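Local coordinates for protein diketoreductase (Acinetobacter baylyi, PDB 4E12) that reduces dicarbonyl compounds with NADH and probably also interconverts (3S)-3-hydroxyacyl-CoA and 3-oxoacyl-CoA in fatty acid beta-oxidation, at residues Phe21-Ala29 with Glu172-Val180; Arg135-His143 with Glu155-Val166. One frame throughout, in Å; residues are numbered along the deposited sequence.

Both contacts lie in the Rossmann-type NAD-binding domain, their centres about 18 Å apart. Along the chain the two segments of contact 2 fall between those of contact 1. Contact 1 sets the end of helix 14-25, the first helix of the domain, against the end of helix 164-176 on one side of the mixed sheet. Contact 2 is the hairpin of strands 139-144 and 153-158, the antiparallel step of that sheet, with the turn leading into helix 164-176. This helix is common to both, and the F173 ring of contact 1 packs on L142 of contact 2. One helix thus ties the opening of the domain to the hairpin bearing H143, a residue predicted to matter for catalysis.

Contact 1: Phe21-Ala29 with Glu172-Val180; sequences FQTAFHGFA and EFASAIGMV
I177 and F28 meet where two helices of the Rossmann-type domain end close together, helix 14-25 just before H26 and helix 164-176 just before I177. The I177 side chain touches both aromatic rings of this contact, one with each branch. Its CG2 methyl comes to 3.5 Å from CE1 of F28, while the CG1 branch lies over a face of the F173 ring, offset toward the rim. That split follows from chi1 of 59°, which places CG1 between the backbone N and the carbonyl carbon and turns CG2 toward F28.

F28 and F173 form a T-shaped pair, centroids 5.0 Å apart and planes at 72°. The edge of F173 is presented to the face of F28, with CE1 of F173 above the centre of that ring, and CB of A176 meets the F28 edge in plane, 3.8 Å from CZ. The far end of F173 reaches T23, whose OG1 is also bonded to the backbone of I19 within its own helix. V7 of strand 6-10 is touched by T23, F28 and F173, so this apolar cluster rests on the sheet.

The polar half gathers round the carbonyl of I177. With CG anti to its backbone N (chi1 -175°) and the chain bent at chi2, Q22 donates a hydrogen bond from NE2 to I177 O at 2.8 Å, meeting it nearly along the C=O axis; OE1 of the same amide goes to Y54 OH. Beyond the carbonyl, G178 is the C' residue of a Schellman motif closing helix 164-176. The H26 ring lies flat against this end, I177 O over one face, and its rotation is fixed by ND1, which donates in the ring plane to Q22 O at 3.0 Å.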
loop_
_atom_site.group_PDB
_atom_site.type_symbol
_atom_site.label_atom_id
_atom_site.label_comp_id
_atom_site.label_asym_id
_atom_site.label_seq_id
_atom_site.Cartn_x
_atom_site.Cartn_y
_atom_site.Cartn_z
ATOM N N PHE A 21 11.249 -11.783 25.495
ATOM C CA PHE A 21 10.158 -11.622 26.432
ATOM C C PHE A 21 8.896 -12.303 25.949
ATOM O O PHE A 21 8.250 -12.999 26.723
ATOM C CB PHE A 21 9.868 -10.155 26.775
ATOM C CG PHE A 21 9.010 -10.004 27.997
ATOM C CD1 PHE A 21 9.596 -9.915 29.259
ATOM C CD2 PHE A 21 7.616 -9.965 27.895
ATOM C CE1 PHE A 21 8.801 -9.787 30.419
ATOM C CE2 PHE A 21 6.817 -9.839 29.036
ATOM C CZ PHE A 21 7.407 -9.747 30.299
ATOM N N GLN A 22 8.530 -12.092 24.691
ATOM C CA GLN A 22 7.403 -12.790 24.085
ATOM C C GLN A 22 7.547 -14.306 24.269
ATOM O O GLN A 22 6.588 -15.014 24.588
ATOM C CB GLN A 22 7.317 -12.446 22.586
ATOM C CG GLN A 22 6.090 -13.032 21.860
ATOM C CD GLN A 22 4.765 -12.386 22.248
ATOM O OE1 GLN A 22 4.715 -11.444 23.043
ATOM N NE2 GLN A 22 3.679 -12.896 21.681
ATOM N N THR A 23 8.757 -14.808 24.066
ATOM C CA THR A 23 8.998 -16.243 24.136
ATOM C C THR A 23 8.877 -16.745 25.579
ATOM O O THR A 23 8.261 -17.784 25.836
ATOM C CB THR A 23 10.360 -16.601 23.494
ATOM O OG1 THR A 23 10.308 -16.318 22.091
ATOM C CG2 THR A 23 10.678 -18.072 23.673
ATOM N N ALA A 24 9.445 -15.991 26.511
ATOM C CA ALA A 24 9.309 -16.279 27.933
ATOM C C ALA A 24 7.840 -16.207 28.373
ATOM O O ALA A 24 7.340 -17.128 29.028
ATOM C CB ALA A 24 10.173 -15.330 28.753
ATOM N N PHE A 25 7.142 -15.141 27.978
ATOM C CA PHE A 25 5.729 -14.953 28.357
ATOM C C PHE A 25 4.854 -16.154 27.957
ATOM O O PHE A 25 3.840 -16.442 28.602
ATOM C CB PHE A 25 5.178 -13.668 27.722
ATOM C CG PHE A 25 3.729 -13.402 28.035
ATOM C CD1 PHE A 25 3.294 -13.258 29.355
ATOM C CD2 PHE A 25 2.796 -13.293 27.008
ATOM C CE1 PHE A 25 1.942 -13.008 29.637
ATOM C CE2 PHE A 25 1.459 -13.045 27.280
ATOM C CZ PHE A 25 1.030 -12.903 28.589
ATOM N N HIS A 26 5.245 -16.851 26.900
ATOM C CA HIS A 26 4.475 -17.987 26.401
ATOM C C HIS A 26 4.957 -19.350 26.872
ATOM O O HIS A 26 4.601 -20.364 26.266
ATOM C CB HIS A 26 4.371 -17.980 24.887
ATOM C CG HIS A 26 3.370 -17.009 24.353
ATOM N ND1 HIS A 26 3.664 -15.683 24.127
ATOM C CD2 HIS A 26 2.071 -17.175 24.001
ATOM C CE1 HIS A 26 2.588 -15.071 23.661
ATOM N NE2 HIS A 26 1.610 -15.955 23.576
ATOM N N GLY A 27 5.770 -19.382 27.925
ATOM C CA GLY A 27 6.015 -20.642 28.605
ATOM C C GLY A 27 7.336 -21.315 28.335
ATOM O O GLY A 27 7.662 -22.304 28.988
ATOM N N PHE A 28 8.107 -20.809 27.384
ATOM C CA PHE A 28 9.395 -21.421 27.060
ATOM C C PHE A 28 10.447 -21.033 28.078
ATOM O O PHE A 28 10.283 -20.045 28.800
ATOM C CB PHE A 28 9.840 -21.043 25.641
ATOM C CG PHE A 28 8.952 -21.603 24.561
ATOM C CD1 PHE A 28 7.732 -21.010 24.269
ATOM C CD2 PHE A 28 9.336 -22.727 23.840
ATOM C CE1 PHE A 28 6.907 -21.528 23.273
ATOM C CE2 PHE A 28 8.513 -23.252 22.841
ATOM C CZ PHE A 28 7.297 -22.647 22.560
ATOM N N ALA A 29 11.510 -21.829 28.152
ATOM C CA ALA A 29 12.647 -21.542 29.018
ATOM C C ALA A 29 13.656 -20.728 28.240
ATOM O O ALA A 29 14.336 -21.249 27.351
ATOM C CB ALA A 29 13.285 -22.838 29.501
ATOM N N GLU A 172 5.741 -23.882 13.875
ATOM C CA GLU A 172 4.923 -24.227 15.033
ATOM C C GLU A 172 5.384 -23.465 16.272
ATOM O O GLU A 172 4.568 -23.063 17.103
ATOM C CB GLU A 172 4.899 -25.750 15.240
ATOM C CG GLU A 172 4.144 -26.464 14.105
ATOM C CD GLU A 172 4.265 -27.970 14.149
ATOM O OE1 GLU A 172 5.052 -28.477 14.977
ATOM O OE2 GLU A 172 3.578 -28.642 13.343
ATOM N N PHE A 173 6.691 -23.247 16.388
ATOM C CA PHE A 173 7.202 -22.408 17.463
ATOM C C PHE A 173 6.623 -21.006 17.340
ATOM O O PHE A 173 6.169 -20.426 18.329
ATOM C CB PHE A 173 8.729 -22.302 17.424
ATOM C CG PHE A 173 9.278 -21.259 18.344
ATOM C CD1 PHE A 173 9.397 -21.505 19.708
ATOM C CD2 PHE A 173 9.675 -20.017 17.846
ATOM C CE1 PHE A 173 9.908 -20.523 20.570
ATOM C CE2 PHE A 173 10.186 -19.025 18.690
ATOM C CZ PHE A 173 10.307 -19.269 20.053
ATOM N N ALA A 174 6.648 -20.453 16.133
ATOM C CA ALA A 174 6.106 -19.103 15.939
ATOM C C ALA A 174 4.667 -18.991 16.485
ATOM O O ALA A 174 4.315 -18.058 17.222
ATOM C CB ALA A 174 6.156 -18.732 14.464
ATOM N N SER A 175 3.829 -19.954 16.118
ATOM C CA SER A 175 2.438 -19.939 16.549
ATOM C C SER A 175 2.319 -20.069 18.078
ATOM O O SER A 175 1.530 -19.353 18.704
ATOM C CB SER A 175 1.676 -21.065 15.872
ATOM O OG SER A 175 1.635 -20.869 14.474
ATOM N N ALA A 176 3.125 -20.961 18.653
ATOM C CA ALA A 176 3.176 -21.229 20.098
ATOM C C ALA A 176 3.550 -19.998 20.895
ATOM O O ALA A 176 3.160 -19.865 22.058
ATOM C CB ALA A 176 4.162 -22.338 20.398
ATOM N N ILE A 177 4.323 -19.091 20.297
ATOM C CA ILE A 177 4.616 -17.852 21.004
ATOM C C ILE A 177 3.675 -16.735 20.570
ATOM O O ILE A 177 3.936 -15.548 20.789
ATOM C CB ILE A 177 6.091 -17.392 20.906
ATOM C CG1 ILE A 177 6.489 -17.194 19.440
ATOM C CG2 ILE A 177 7.005 -18.395 21.613
ATOM C CD1 ILE A 177 7.702 -16.303 19.263
ATOM N N GLY A 178 2.564 -17.114 19.957
ATOM C CA GLY A 178 1.543 -16.118 19.698
ATOM C C GLY A 178 1.744 -15.276 18.450
ATOM O O GLY A 178 1.134 -14.219 18.322
ATOM N N MET A 179 2.572 -15.726 17.519
ATOM C CA MET A 179 2.794 -14.955 16.299
ATOM C C MET A 179 1.939 -15.534 15.187
ATOM O O MET A 179 1.512 -16.686 15.271
ATOM C CB MET A 179 4.256 -15.059 15.864
ATOM C CG MET A 179 5.259 -14.705 16.944
ATOM S SD MET A 179 5.073 -13.051 17.619
ATOM C CE MET A 179 5.356 -12.071 16.188
ATOM N N VAL A 180 1.694 -14.742 14.145
ATOM C CA VAL A 180 1.096 -15.266 12.927
ATOM C C VAL A 180 2.249 -15.612 12.004
ATOM O O VAL A 180 2.956 -14.715 11.548
ATOM C CB VAL A 180 0.242 -14.202 12.235
ATOM C CG1 VAL A 180 -0.257 -14.722 10.890
ATOM C CG2 VAL A 180 -0.930 -13.816 13.127
#

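Contact 2: Arg135-His143 with Glu155-Val166; sequences RGDKFLALH and EVMGTTKTDPEV
H143 and E155 pair across an antiparallel hairpin, near its connecting loop, with their side chains side by side and pointing the same way. H143 ND1 donates to E155 OE1 at 2.9 Å with an N-H...O angle of 166°. The oxygen lies in the ring plane, and the carboxylate is only 29° from coplanar with the imidazole. The H143 torsion, with CG anti to the backbone N (chi1 -175°), lays the ring beside the E155 side chain, with ND1 toward OE1. This His-carboxylate bond probably orients the imidazole, as in related 3-hydroxyacyl-CoA dehydrogenases.

Behind it, H143 with E155 and A141 with M157 are hydrogen-bonded pairs, the latter drawn close, A141 N to M157 O at 2.6 Å. Between them, L142 and V156 form a non-hydrogen-bonded pair and touch on the other face of the sheet, CD1 to CG2 at 3.7 Å.

At the open end of the hairpin, where strand 153-158 runs into a type I turn, side-chain bonds take over. T162 OG1 donates to F139 O at 2.8 Å and accepts from T159 N, bridging the first strand and the turn 159-162. A water links G136 O, F139 O and T159 OG1. D163 N reaches D137 O at 2.9 Å, while OD1 of D163 caps helix 164-176 by accepting from E165 N. V166 follows, with CG2 beside D137 O.

Further out, H143 NE2 is hydrogen-bonded to S122 OG, Y191 stacks on the ring, and E155 OE2 is held by the amides of V192 and L193. Strand 139-144 pairs with strand 116-119 on its other side and strand 153-158 with 180-183, while L140 and L142 pack against helix 164-176 through V170.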
loop_
_atom_site.group_PDB
_atom_site.type_symbol
_atom_site.label_atom_id
_atom_site.label_comp_id
_atom_site.label_asym_id
_atom_site.label_seq_id
_atom_site.Cartn_x
_atom_site.Cartn_y
_atom_site.Cartn_z
ATOM N N ARG A 135 25.581 -25.897 10.026
ATOM C CA ARG A 135 24.372 -26.702 10.013
ATOM C C ARG A 135 23.293 -26.078 9.129
ATOM O O ARG A 135 22.260 -25.617 9.617
ATOM C CB ARG A 135 23.866 -26.963 11.437
ATOM C CG ARG A 135 23.507 -25.729 12.255
ATOM C CD ARG A 135 23.120 -26.126 13.689
ATOM N NE ARG A 135 24.283 -26.563 14.463
ATOM C CZ ARG A 135 24.245 -26.986 15.724
ATOM N NH1 ARG A 135 23.097 -27.040 16.376
ATOM N NH2 ARG A 135 25.364 -27.357 16.338
ATOM N N GLY A 136 23.539 -26.068 7.823
ATOM C CA GLY A 136 22.590 -25.482 6.894
ATOM C C GLY A 136 21.189 -26.069 6.933
ATOM O O GLY A 136 20.219 -25.389 6.588
ATOM N N ASP A 137 21.060 -27.328 7.333
ATOM C CA ASP A 137 19.745 -27.960 7.400
ATOM C C ASP A 137 18.944 -27.439 8.591
ATOM O O ASP A 137 17.733 -27.668 8.691
ATOM C CB ASP A 137 19.870 -29.482 7.492
ATOM C CG ASP A 137 20.691 -29.925 8.687
ATOM O OD1 ASP A 137 21.860 -29.487 8.811
ATOM O OD2 ASP A 137 20.158 -30.695 9.512
ATOM N N LYS A 138 19.621 -26.729 9.488
ATOM C CA LYS A 138 18.994 -26.262 10.717
ATOM C C LYS A 138 19.066 -24.749 10.866
ATOM O O LYS A 138 18.929 -24.237 11.979
ATOM C CB LYS A 138 19.649 -26.929 11.936
ATOM C CG LYS A 138 19.419 -28.433 12.045
ATOM C CD LYS A 138 20.118 -28.986 13.270
ATOM C CE LYS A 138 19.772 -30.448 13.517
ATOM N NZ LYS A 138 18.340 -30.623 13.880
ATOM N N PHE A 139 19.293 -24.040 9.761
ATOM C CA PHE A 139 19.413 -22.590 9.790
ATOM C C PHE A 139 18.340 -21.962 8.908
ATOM O O PHE A 139 18.104 -22.402 7.782
ATOM C CB PHE A 139 20.793 -22.157 9.305
ATOM C CG PHE A 139 20.996 -20.681 9.304
ATOM C CD1 PHE A 139 21.320 -20.004 8.133
ATOM C CD2 PHE A 139 20.862 -19.955 10.488
ATOM C CE1 PHE A 139 21.512 -18.628 8.128
ATOM C CE2 PHE A 139 21.052 -18.579 10.500
ATOM C CZ PHE A 139 21.379 -17.907 9.312
ATOM N N LEU A 140 17.669 -20.946 9.435
ATOM C CA LEU A 140 16.714 -20.184 8.651
ATOM C C LEU A 140 16.530 -18.801 9.242
ATOM O O LEU A 140 17.200 -18.431 10.210
ATOM C CB LEU A 140 15.374 -20.925 8.534
ATOM C CG LEU A 140 14.768 -21.535 9.803
ATOM C CD1 LEU A 140 14.538 -20.476 10.869
ATOM C CD2 LEU A 140 13.477 -22.265 9.470
ATOM N N ALA A 141 15.637 -18.025 8.648
ATOM C CA ALA A 141 15.328 -16.720 9.202
ATOM C C ALA A 141 13.976 -16.785 9.873
ATOM O O ALA A 141 13.060 -17.426 9.356
ATOM C CB ALA A 141 15.330 -15.658 8.115
ATOM N N LEU A 142 13.882 -16.146 11.037
ATOM C CA LEU A 142 12.632 -15.923 11.744
ATOM C C LEU A 142 12.608 -14.438 12.066
ATOM O O LEU A 142 13.306 -13.976 12.973
ATOM C CB LEU A 142 12.598 -16.748 13.036
ATOM C CG LEU A 142 11.272 -16.725 13.802
ATOM C CD1 LEU A 142 10.201 -17.375 12.922
ATOM C CD2 LEU A 142 11.408 -17.466 15.123
ATOM N N HIS A 143 11.800 -13.702 11.316
ATOM C CA HIS A 143 11.865 -12.256 11.284
ATOM C C HIS A 143 10.624 -11.669 11.925
ATOM O O HIS A 143 9.498 -11.938 11.497
ATOM C CB HIS A 143 11.998 -11.787 9.838
ATOM C CG HIS A 143 12.192 -10.306 9.690
ATOM N ND1 HIS A 143 11.283 -9.502 9.039
ATOM C CD2 HIS A 143 13.186 -9.488 10.113
ATOM C CE1 HIS A 143 11.708 -8.249 9.066
ATOM N NE2 HIS A 143 12.860 -8.214 9.711
ATOM N N GLU A 155 7.909 -13.781 10.034
ATOM C CA GLU A 155 8.224 -14.211 8.684
ATOM C C GLU A 155 9.301 -15.265 8.693
ATOM O O GLU A 155 10.432 -15.000 9.113
ATOM C CB GLU A 155 8.670 -13.020 7.847
ATOM C CG GLU A 155 7.521 -12.042 7.615
ATOM C CD GLU A 155 7.950 -10.736 6.957
ATOM O OE1 GLU A 155 8.873 -10.077 7.474
ATOM O OE2 GLU A 155 7.358 -10.367 5.922
ATOM N N VAL A 156 8.936 -16.450 8.221
ATOM C CA VAL A 156 9.814 -17.611 8.234
ATOM C C VAL A 156 10.398 -17.813 6.850
ATOM O O VAL A 156 9.664 -17.931 5.867
ATOM C CB VAL A 156 9.051 -18.891 8.628
ATOM C CG1 VAL A 156 10.011 -20.088 8.672
ATOM C CG2 VAL A 156 8.370 -18.700 9.981
ATOM N N MET A 157 11.720 -17.856 6.764
ATOM C CA MET A 157 12.366 -17.909 5.466
ATOM C C MET A 157 13.688 -18.661 5.569
ATOM O O MET A 157 14.627 -18.185 6.212
ATOM C CB MET A 157 12.610 -16.473 4.990
ATOM C CG MET A 157 13.097 -16.313 3.567
ATOM S SD MET A 157 13.333 -14.573 3.152
ATOM C CE MET A 157 14.914 -14.281 3.936
ATOM N N GLY A 158 13.759 -19.827 4.934
ATOM C CA GLY A 158 14.993 -20.595 4.946
ATOM C C GLY A 158 15.790 -20.506 3.661
ATOM O O GLY A 158 15.491 -19.688 2.785
ATOM N N THR A 159 16.816 -21.347 3.545
ATOM C CA THR A 159 17.568 -21.454 2.298
ATOM C C THR A 159 17.170 -22.762 1.630
ATOM O O THR A 159 16.353 -23.519 2.165
ATOM C CB THR A 159 19.097 -21.525 2.542
ATOM O OG1 THR A 159 19.406 -22.761 3.194
ATOM C CG2 THR A 159 19.559 -20.375 3.422
ATOM N N THR A 160 17.746 -23.026 0.465
ATOM C CA THR A 160 17.547 -24.294 -0.223
ATOM C C THR A 160 18.057 -25.456 0.639
ATOM O O THR A 160 17.632 -26.602 0.472
ATOM C CB THR A 160 18.298 -24.296 -1.569
ATOM O OG1 THR A 160 19.685 -24.015 -1.338
ATOM C CG2 THR A 160 17.728 -23.235 -2.496
ATOM N N LYS A 161 18.954 -25.152 1.575
ATOM C CA LYS A 161 19.560 -26.175 2.433
ATOM C C LYS A 161 18.697 -26.487 3.660
ATOM O O LYS A 161 18.895 -27.516 4.308
ATOM C CB LYS A 161 20.947 -25.713 2.896
ATOM C CG LYS A 161 21.858 -25.263 1.769
ATOM C CD LYS A 161 23.126 -24.605 2.298
ATOM C CE LYS A 161 24.000 -24.103 1.156
ATOM N NZ LYS A 161 25.247 -23.446 1.634
ATOM N N THR A 162 17.743 -25.610 3.981
ATOM C CA THR A 162 16.943 -25.774 5.196
ATOM C C THR A 162 16.113 -27.052 5.182
ATOM O O THR A 162 15.427 -27.352 4.204
ATOM C CB THR A 162 15.972 -24.592 5.436
ATOM O OG1 THR A 162 16.711 -23.375 5.558
ATOM C CG2 THR A 162 15.188 -24.820 6.712
ATOM N N ASP A 163 16.163 -27.790 6.287
ATOM C CA ASP A 163 15.359 -28.992 6.456
ATOM C C ASP A 163 13.888 -28.611 6.639
ATOM O O ASP A 163 13.536 -27.889 7.573
ATOM C CB ASP A 163 15.864 -29.783 7.671
ATOM C CG ASP A 163 15.084 -31.077 7.917
ATOM O OD1 ASP A 163 13.971 -31.248 7.380
ATOM O OD2 ASP A 163 15.594 -31.935 8.667
ATOM N N PRO A 164 13.009 -29.106 5.752
ATOM C CA PRO A 164 11.575 -28.810 5.825
ATOM C C PRO A 164 10.982 -29.081 7.194
ATOM O O PRO A 164 10.089 -28.356 7.641
ATOM C CB PRO A 164 10.968 -29.744 4.778
ATOM C CG PRO A 164 12.069 -29.976 3.818
ATOM C CD PRO A 164 13.315 -30.026 4.645
ATOM N N GLU A 165 11.469 -30.129 7.851
ATOM C CA GLU A 165 10.988 -30.503 9.176
ATOM C C GLU A 165 11.348 -29.438 10.214
ATOM O O GLU A 165 10.571 -29.154 11.135
ATOM C CB GLU A 165 11.564 -31.867 9.576
ATOM C CG GLU A 165 11.356 -32.245 11.041
ATOM C CD GLU A 165 9.898 -32.277 11.461
ATOM O OE1 GLU A 165 9.021 -31.968 10.628
ATOM O OE2 GLU A 165 9.633 -32.604 12.639
ATOM N N VAL A 166 12.547 -28.885 10.065
ATOM C CA VAL A 166 13.027 -27.785 10.891
ATOM C C VAL A 166 12.159 -26.565 10.627
ATOM O O VAL A 166 11.673 -25.924 11.560
ATOM C CB VAL A 166 14.497 -27.449 10.564
ATOM C CG1 VAL A 166 14.904 -26.125 11.194
ATOM C CG2 VAL A 166 15.393 -28.552 11.082
HETATM O O HOH W 1 19.903 -22.829 5.802
#